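Local coordinates for ferric-siderophore receptor protein (Streptomyces coelicolor, PDB 2X4L) that probably binds ferric siderophores outside the cell membrane and delivers them for uptake, at residues A46-F51 with P111-T116; K66-P71 with D89-L94. All coordinates share one frame; numbering follows the deposited sequence.

Interaction 1: A46-F51 with P111-T116; sequences ANIVAF and PEVLIT
Ile48, Val113 and Ile115 make the relief on one face of this parallel strand pair. Val113 lies side by side with Ile48, CG1 to CG1 at 3.9 Å, while the other branch of Ile48 takes the tip of Ile115: Ile48 CG2 to Ile115 CD1 is 3.7 Å. With CG2 anti to its backbone N and CG1 beside it, Ile48 offers one branch to each neighbour. Ala50 adds just a methyl, its CB 3.4 Å from Ile115 O, and Ala55 of helix 52-60 packs on this low spot while Val54 and Leu58 rest on the taller Ile115. On the reverse face Val49 CG2 sits alongside Pro111 CB, and Tyr106 of helix 103-108 packs on Val49, Pro111 and Leu114. Helices on both faces of a parallel sheet are consistent with an alpha/beta lobe of a periplasmic-type binding protein. Between the faces Val49 is gripped twice, its N giving a nearly straight bond (177°) to Val113 O and its O accepting from Ile115 N. The Glu112 side chain reaches across to the loop leading into strand 48-51. Glu112 OE1 receives Ala46 N at 2.7 Å and Asn47 N at 2.8 Å, from opposite faces of the carboxylate plane, while Glu112 N bonds to Asn47 O. An alanine in place of Glu112 would probably leave the amides of Ala46 and Asn47 without this acceptor and let the loop shift. Apolar side chains thus seal the faces, and two N-H groups hold a carboxylate oxygen at the entrance, probably easing any negative charge on it.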
ATOM      1  N   ALA A  46     -21.189  -4.725 -12.611  1.00 20.79           N
ATOM      2  CA  ALA A  46     -20.435  -4.854 -13.798  1.00 21.83           C
ATOM      3  C   ALA A  46     -19.542  -3.619 -13.930  1.00 19.41           C
ATOM      4  O   ALA A  46     -18.482  -3.715 -14.566  1.00 21.09           O
ATOM      5  CB  ALA A  46     -21.409  -4.883 -14.949  1.00 24.27           C
ATOM      6  N   ASN A  47     -19.987  -2.454 -13.400  1.00 13.51           N
ATOM      7  CA  ASN A  47     -19.214  -1.159 -13.629  1.00 12.50           C
ATOM      8  C   ASN A  47     -18.629  -0.693 -12.332  1.00 12.03           C
ATOM      9  O   ASN A  47     -19.238   0.098 -11.593  1.00 13.99           O
ATOM     10  CB  ASN A  47     -20.155  -0.081 -14.172  1.00 12.38           C
ATOM     11  CG  ASN A  47     -20.740  -0.411 -15.542  1.00 14.82           C
ATOM     12  OD1 ASN A  47     -20.337  -1.364 -16.211  1.00 17.19           O
ATOM     13  ND2 ASN A  47     -21.708   0.336 -15.933  1.00 19.05           N
ATOM     14  N   ILE A  48     -17.429  -1.179 -12.025  1.00 10.41           N
ATOM     15  CA  ILE A  48     -16.764  -0.925 -10.796  1.00 11.36           C
ATOM     16  C   ILE A  48     -15.789   0.244 -11.020  1.00  9.47           C
ATOM     17  O   ILE A  48     -15.098   0.293 -12.066  1.00 10.85           O
ATOM     18  CB  ILE A  48     -15.937  -2.201 -10.389  1.00 10.70           C
ATOM     19  CG1 ILE A  48     -16.896  -3.377 -10.150  1.00 12.13           C
ATOM     20  CG2 ILE A  48     -15.083  -1.885  -9.127  1.00 12.17           C
ATOM     21  CD1 ILE A  48     -16.101  -4.677 -10.000  1.00 14.06           C
ATOM     22  N   VAL A  49     -15.750   1.155 -10.074  1.00  9.71           N
ATOM     23  CA  VAL A  49     -14.691   2.166 -10.051  1.00  9.84           C
ATOM     24  C   VAL A  49     -13.908   2.019  -8.791  1.00 10.09           C
ATOM     25  O   VAL A  49     -14.499   1.803  -7.736  1.00 11.66           O
ATOM     26  CB  VAL A  49     -15.322   3.574 -10.187  1.00 10.47           C
ATOM     27  CG1 VAL A  49     -14.320   4.699  -9.933  1.00 10.52           C
ATOM     28  CG2 VAL A  49     -16.017   3.735 -11.574  1.00 10.22           C
ATOM     29  N   ALA A  50     -12.601   2.054  -8.888  1.00  8.71           N
ATOM     30  CA  ALA A  50     -11.796   1.828  -7.683  1.00  9.43           C
ATOM     31  C   ALA A  50     -10.562   2.722  -7.598  1.00  8.39           C
ATOM     32  O   ALA A  50      -9.988   3.103  -8.640  1.00 10.06           O
ATOM     33  CB  ALA A  50     -11.341   0.342  -7.677  1.00 10.56           C
ATOM     34  N   PHE A  51     -10.077   2.957  -6.397  1.00  7.87           N
ATOM     35  CA  PHE A  51      -8.779   3.547  -6.219  1.00  7.24           C
ATOM     36  C   PHE A  51      -7.798   2.644  -7.016  1.00  8.31           C
ATOM     37  O   PHE A  51      -7.932   1.420  -7.007  1.00  9.27           O
ATOM     38  CB  PHE A  51      -8.434   3.532  -4.725  1.00  8.92           C
ATOM     39  CG  PHE A  51      -7.034   4.021  -4.468  1.00  7.20           C
ATOM     40  CD1 PHE A  51      -6.736   5.357  -4.695  1.00  8.38           C
ATOM     41  CD2 PHE A  51      -6.072   3.171  -3.947  1.00  8.97           C
ATOM     42  CE1 PHE A  51      -5.448   5.833  -4.513  1.00  8.92           C
ATOM     43  CE2 PHE A  51      -4.771   3.652  -3.758  1.00 10.31           C
ATOM     44  CZ  PHE A  51      -4.449   5.002  -4.033  1.00  7.33           C
ATOM     45  N   PRO A 111     -21.430   4.164 -12.973  1.00 10.97           N
ATOM     46  CA  PRO A 111     -20.812   3.380 -11.925  1.00 11.12           C
ATOM     47  C   PRO A 111     -21.833   2.668 -11.059  1.00 10.22           C
ATOM     48  O   PRO A 111     -22.910   3.228 -10.729  1.00 12.06           O
ATOM     49  CB  PRO A 111     -20.032   4.421 -11.077  1.00 10.73           C
ATOM     50  CG  PRO A 111     -20.813   5.681 -11.292  1.00 10.58           C
ATOM     51  CD  PRO A 111     -21.285   5.608 -12.719  1.00 10.60           C
ATOM     52  N   GLU A 112     -21.509   1.449 -10.663  1.00 10.67           N
ATOM     53  CA  GLU A 112     -22.387   0.613  -9.799  1.00 11.13           C
ATOM     54  C   GLU A 112     -21.835   0.472  -8.374  1.00 13.12           C
ATOM     55  O   GLU A 112     -22.564   0.245  -7.429  1.00 12.75           O
ATOM     56  CB  GLU A 112     -22.681  -0.750 -10.438  1.00 12.64           C
ATOM     57  CG  GLU A 112     -23.664  -0.592 -11.625  1.00 13.28           C
ATOM     58  CD  GLU A 112     -23.659  -1.741 -12.542  1.00 19.81           C
ATOM     59  OE1 GLU A 112     -22.672  -2.429 -12.780  1.00 18.88           O
ATOM     60  OE2 GLU A 112     -24.743  -1.897 -13.167  1.00 28.46           O
ATOM     61  N   VAL A 113     -20.523   0.609  -8.208  1.00 10.59           N
ATOM     62  CA  VAL A 113     -19.918   0.613  -6.856  1.00 12.54           C
ATOM     63  C   VAL A 113     -18.570   1.285  -7.028  1.00 10.42           C
ATOM     64  O   VAL A 113     -17.885   1.145  -8.038  1.00 11.09           O
ATOM     65  CB  VAL A 113     -19.792  -0.878  -6.282  1.00 11.47           C
ATOM     66  CG1 VAL A 113     -18.762  -1.711  -7.116  1.00 12.94           C
ATOM     67  CG2 VAL A 113     -19.466  -0.880  -4.777  1.00 12.26           C
ATOM     68  N   LEU A 114     -18.192   2.014  -5.995  1.00  9.37           N
ATOM     69  CA  LEU A 114     -16.824   2.600  -5.833  1.00  9.50           C
ATOM     70  C   LEU A 114     -16.134   1.860  -4.687  1.00  9.92           C
ATOM     71  O   LEU A 114     -16.707   1.605  -3.616  1.00 10.63           O
ATOM     72  CB  LEU A 114     -16.996   4.085  -5.486  1.00  8.69           C
ATOM     73  CG  LEU A 114     -15.659   4.792  -5.317  1.00  9.57           C
ATOM     74  CD1 LEU A 114     -15.712   6.251  -5.834  1.00 11.37           C
ATOM     75  CD2 LEU A 114     -15.212   4.804  -3.831  1.00 11.92           C
ATOM     76  N   ILE A 115     -14.874   1.505  -4.914  1.00 10.54           N
ATOM     77  CA  ILE A 115     -14.144   0.662  -3.914  1.00  9.17           C
ATOM     78  C   ILE A 115     -12.794   1.352  -3.628  1.00 10.33           C
ATOM     79  O   ILE A 115     -12.048   1.641  -4.586  1.00 10.64           O
ATOM     80  CB  ILE A 115     -13.909  -0.764  -4.465  1.00 10.07           C
ATOM     81  CG1 ILE A 115     -15.220  -1.346  -5.063  1.00 10.51           C
ATOM     82  CG2 ILE A 115     -13.282  -1.670  -3.314  1.00  9.89           C
ATOM     83  CD1 ILE A 115     -15.016  -2.833  -5.516  1.00 13.19           C
ATOM     84  N   THR A 116     -12.484   1.552  -2.379  1.00  9.69           N
ATOM     85  CA  THR A 116     -11.187   2.092  -2.013  1.00  8.22           C
ATOM     86  C   THR A 116     -10.771   1.603  -0.654  1.00 11.27           C
ATOM     87  O   THR A 116     -11.502   0.781  -0.023  1.00 11.97           O
ATOM     88  CB  THR A 116     -11.258   3.635  -2.108  1.00  9.80           C
ATOM     89  OG1 THR A 116      -9.908   4.174  -1.994  1.00  9.51           O
ATOM     90  CG2 THR A 116     -12.177   4.315  -1.027  1.00 10.71           C
TER

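Interaction 2: K66-P71 with D89-L94; sequences KGVFGP and DKVTVL
The Phe69 ring turns away from Leu94, so the one aromatic side chain of the two segments meets its partner strand through CB alone, 4.3 Å from Leu94 CB. Its ring packs instead among Val49, Phe51 and Leu101. The other flat groups are peptides. The Val68 carbonyl takes Leu94 N at 2.8 Å almost straight on, and Leu94 CB lies 3.4 Å from the same Val68 O. At the Lys66 carbonyl, Thr92 N stands tilted 23° from the plane; a water also donates to Lys66 O and bonds to Thr92 OG1, bridging the two segments. Between these, Val68 N bonds to Thr92 O, and the bare CA of Gly67 comes within 3.2 Å of Thr92 O in a CA-H...O contact. On the face bearing Val68, its CG2 meets two methyls, Val91 CG2 at 3.9 Å and Val93 CG2 at 4.0 Å. That branch lies between the backbone N and the carbonyl carbon of Val68, and the Val68 and Val91 side chains cross at about a right angle. Strand 92-95, outermost in the five-stranded parallel sheet, is thus joined mainly by backbone bonds, which depend little on side-chain identity, while valine methyls pack on one face and a water serves the polar, partly exposed start.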
ATOM      1  N   LYS A  66     -13.954  -0.556 -14.455  1.00 11.99           N
ATOM      2  CA  LYS A  66     -14.136   0.368 -15.583  1.00 12.68           C
ATOM      3  C   LYS A  66     -13.397   1.692 -15.376  1.00 12.31           C
ATOM      4  O   LYS A  66     -12.947   2.301 -16.375  1.00 13.99           O
ATOM      5  CB  LYS A  66     -15.609   0.636 -15.799  1.00 15.33           C
ATOM      6  CG  LYS A  66     -16.426  -0.632 -16.139  1.00 20.66           C
ATOM      7  CD  LYS A  66     -16.191  -1.060 -17.552  1.00 25.91           C
ATOM      8  CE  LYS A  66     -16.901  -2.368 -18.030  1.00 33.59           C
ATOM      9  NZ  LYS A  66     -18.227  -2.687 -17.512  1.00 34.68           N
ATOM     10  N   GLY A  67     -13.243   2.143 -14.114  1.00 11.33           N
ATOM     11  CA  GLY A  67     -12.550   3.425 -13.905  1.00  9.68           C
ATOM     12  C   GLY A  67     -11.667   3.314 -12.665  1.00 10.66           C
ATOM     13  O   GLY A  67     -11.936   2.488 -11.783  1.00 10.60           O
ATOM     14  N   VAL A  68     -10.610   4.122 -12.683  1.00  9.12           N
ATOM     15  CA  VAL A  68      -9.689   4.172 -11.546  1.00  9.14           C
ATOM     16  C   VAL A  68      -9.456   5.631 -11.187  1.00  8.11           C
ATOM     17  O   VAL A  68      -9.586   6.531 -12.007  1.00  9.73           O
ATOM     18  CB  VAL A  68      -8.317   3.470 -11.777  1.00  9.38           C
ATOM     19  CG1 VAL A  68      -8.585   1.997 -12.042  1.00 11.07           C
ATOM     20  CG2 VAL A  68      -7.497   4.113 -12.935  1.00  9.22           C
ATOM     21  N   PHE A  69      -8.995   5.847  -9.944  1.00  7.83           N
ATOM     22  CA  PHE A  69      -8.500   7.148  -9.521  1.00  8.17           C
ATOM     23  C   PHE A  69      -7.357   6.922  -8.548  1.00  7.85           C
ATOM     24  O   PHE A  69      -7.411   6.110  -7.623  1.00  8.96           O
ATOM     25  CB  PHE A  69      -9.668   7.985  -8.865  1.00  9.13           C
ATOM     26  CG  PHE A  69     -10.363   7.332  -7.729  1.00  8.15           C
ATOM     27  CD1 PHE A  69     -10.000   7.632  -6.418  1.00  8.89           C
ATOM     28  CD2 PHE A  69     -11.338   6.339  -7.925  1.00  8.52           C
ATOM     29  CE1 PHE A  69     -10.616   7.038  -5.295  1.00  9.57           C
ATOM     30  CE2 PHE A  69     -12.010   5.737  -6.810  1.00  8.31           C
ATOM     31  CZ  PHE A  69     -11.612   6.087  -5.486  1.00  9.21           C
ATOM     32  N   GLY A  70      -6.283   7.704  -8.792  1.00  7.55           N
ATOM     33  CA  GLY A  70      -5.066   7.559  -7.972  1.00  7.50           C
ATOM     34  C   GLY A  70      -3.886   7.598  -8.915  1.00 10.12           C
ATOM     35  O   GLY A  70      -4.006   7.738 -10.113  1.00 10.13           O
ATOM     36  N   PRO A  71      -2.687   7.490  -8.323  1.00  8.11           N
ATOM     37  CA  PRO A  71      -1.492   7.420  -9.156  1.00  9.06           C
ATOM     38  C   PRO A  71      -1.594   6.222 -10.071  1.00  9.74           C
ATOM     39  O   PRO A  71      -1.601   5.096  -9.610  1.00 11.73           O
ATOM     40  CB  PRO A  71      -0.348   7.239  -8.107  1.00  9.60           C
ATOM     41  CG  PRO A  71      -0.923   7.734  -6.848  1.00  9.92           C
ATOM     42  CD  PRO A  71      -2.399   7.301  -6.884  1.00  9.84           C
ATOM     43  N   ASP A  89      -4.397   1.350 -20.143  1.00 14.19           N
ATOM     44  CA  ASP A  89      -5.004   1.945 -21.349  1.00 14.98           C
ATOM     45  C   ASP A  89      -6.501   1.645 -21.340  1.00 14.16           C
ATOM     46  O   ASP A  89      -7.271   2.468 -21.850  1.00 14.72           O
ATOM     47  CB  ASP A  89      -4.349   1.468 -22.664  1.00 16.17           C
ATOM     48  CG  ASP A  89      -4.954   2.228 -23.876  1.00 21.00           C
ATOM     49  OD1 ASP A  89      -4.753   3.509 -23.930  1.00 24.92           O
ATOM     50  OD2 ASP A  89      -5.729   1.630 -24.698  1.00 22.25           O
ATOM     51  N   LYS A  90      -6.935   0.452 -20.887  1.00 12.97           N
ATOM     52  CA  LYS A  90      -8.350   0.103 -21.018  1.00 12.75           C
ATOM     53  C   LYS A  90      -9.234   0.812 -20.038  1.00 12.84           C
ATOM     54  O   LYS A  90     -10.367   1.243 -20.398  1.00 15.69           O
ATOM     55  CB  LYS A  90      -8.436  -1.423 -20.901  1.00 14.66           C
ATOM     56  CG  LYS A  90      -9.884  -1.947 -20.920  1.00 16.58           C
ATOM     57  CD  LYS A  90      -9.869  -3.488 -20.786  1.00 21.07           C
ATOM     58  CE  LYS A  90     -11.248  -4.115 -20.894  1.00 27.63           C
ATOM     59  NZ  LYS A  90     -11.887  -3.672 -22.118  1.00 34.34           N
ATOM     60  N   VAL A  91      -8.751   0.963 -18.835  1.00 11.32           N
ATOM     61  CA  VAL A  91      -9.605   1.599 -17.824  1.00  9.69           C
ATOM     62  C   VAL A  91      -9.649   3.096 -18.048  1.00 10.76           C
ATOM     63  O   VAL A  91      -8.808   3.634 -18.747  1.00 12.87           O
ATOM     64  CB  VAL A  91      -8.968   1.415 -16.410  1.00 11.69           C
ATOM     65  CG1 VAL A  91      -8.911  -0.124 -15.973  1.00 14.26           C
ATOM     66  CG2 VAL A  91      -7.613   2.007 -16.259  1.00 10.94           C
ATOM     67  N   THR A  92     -10.688   3.748 -17.536  1.00  9.67           N
ATOM     68  CA  THR A  92     -10.743   5.203 -17.626  1.00  9.63           C
ATOM     69  C   THR A  92     -10.103   5.776 -16.365  1.00 10.00           C
ATOM     70  O   THR A  92     -10.547   5.463 -15.273  1.00 10.19           O
ATOM     71  CB  THR A  92     -12.231   5.667 -17.689  1.00  9.29           C
ATOM     72  OG1 THR A  92     -12.791   5.193 -18.957  1.00 13.46           O
ATOM     73  CG2 THR A  92     -12.327   7.209 -17.606  1.00 11.91           C
ATOM     74  N   VAL A  93      -9.084   6.621 -16.536  1.00  9.87           N
ATOM     75  CA  VAL A  93      -8.434   7.235 -15.436  1.00  9.20           C
ATOM     76  C   VAL A  93      -9.193   8.551 -15.124  1.00  9.08           C
ATOM     77  O   VAL A  93      -9.249   9.486 -15.939  1.00 12.16           O
ATOM     78  CB  VAL A  93      -6.976   7.550 -15.812  1.00  9.25           C
ATOM     79  CG1 VAL A  93      -6.241   8.308 -14.729  1.00 11.53           C
ATOM     80  CG2 VAL A  93      -6.214   6.221 -16.045  1.00 11.68           C
ATOM     81  N   LEU A  94      -9.761   8.595 -13.891  1.00  9.74           N
ATOM     82  CA  LEU A  94     -10.575   9.705 -13.452  1.00  8.35           C
ATOM     83  C   LEU A  94      -9.735  10.755 -12.762  1.00  9.86           C
ATOM     84  O   LEU A  94     -10.198  11.898 -12.563  1.00 11.73           O
ATOM     85  CB  LEU A  94     -11.643   9.151 -12.486  1.00  8.51           C
ATOM     86  CG  LEU A  94     -12.610   8.204 -13.193  1.00  9.73           C
ATOM     87  CD1 LEU A  94     -13.485   7.545 -12.073  1.00 11.99           C
ATOM     88  CD2 LEU A  94     -13.544   8.902 -14.177  1.00  9.87           C
TER
HETATM   89  O   HOH W   1     -13.938   2.461 -19.113  1.00 16.05           O

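Overall arrangement
Strands 48-51 and 67-69 are neighbours, so interactions 1 and 2 are two seams of one parallel sheet, ordered 92-95, 67-69, 48-51, 113-118, 142-146, with centres about 10 Å apart. Lys66 N bonds to Ile48 O at 2.8 Å, and Lys66 NZ reaches Asn47 OD1 at the same distance and also bonds to Ala46 O. The loop that Glu112 holds from one flank is thereby held by Lys66 as well. Farther along, Phe51 CD1 lies 3.1 Å from Phe69 O. Both contacts lie on one side of the chain's centre, and together they join four successive strands, 92-95, 67-69, 48-51 and 113-118, of one lobe's sheet.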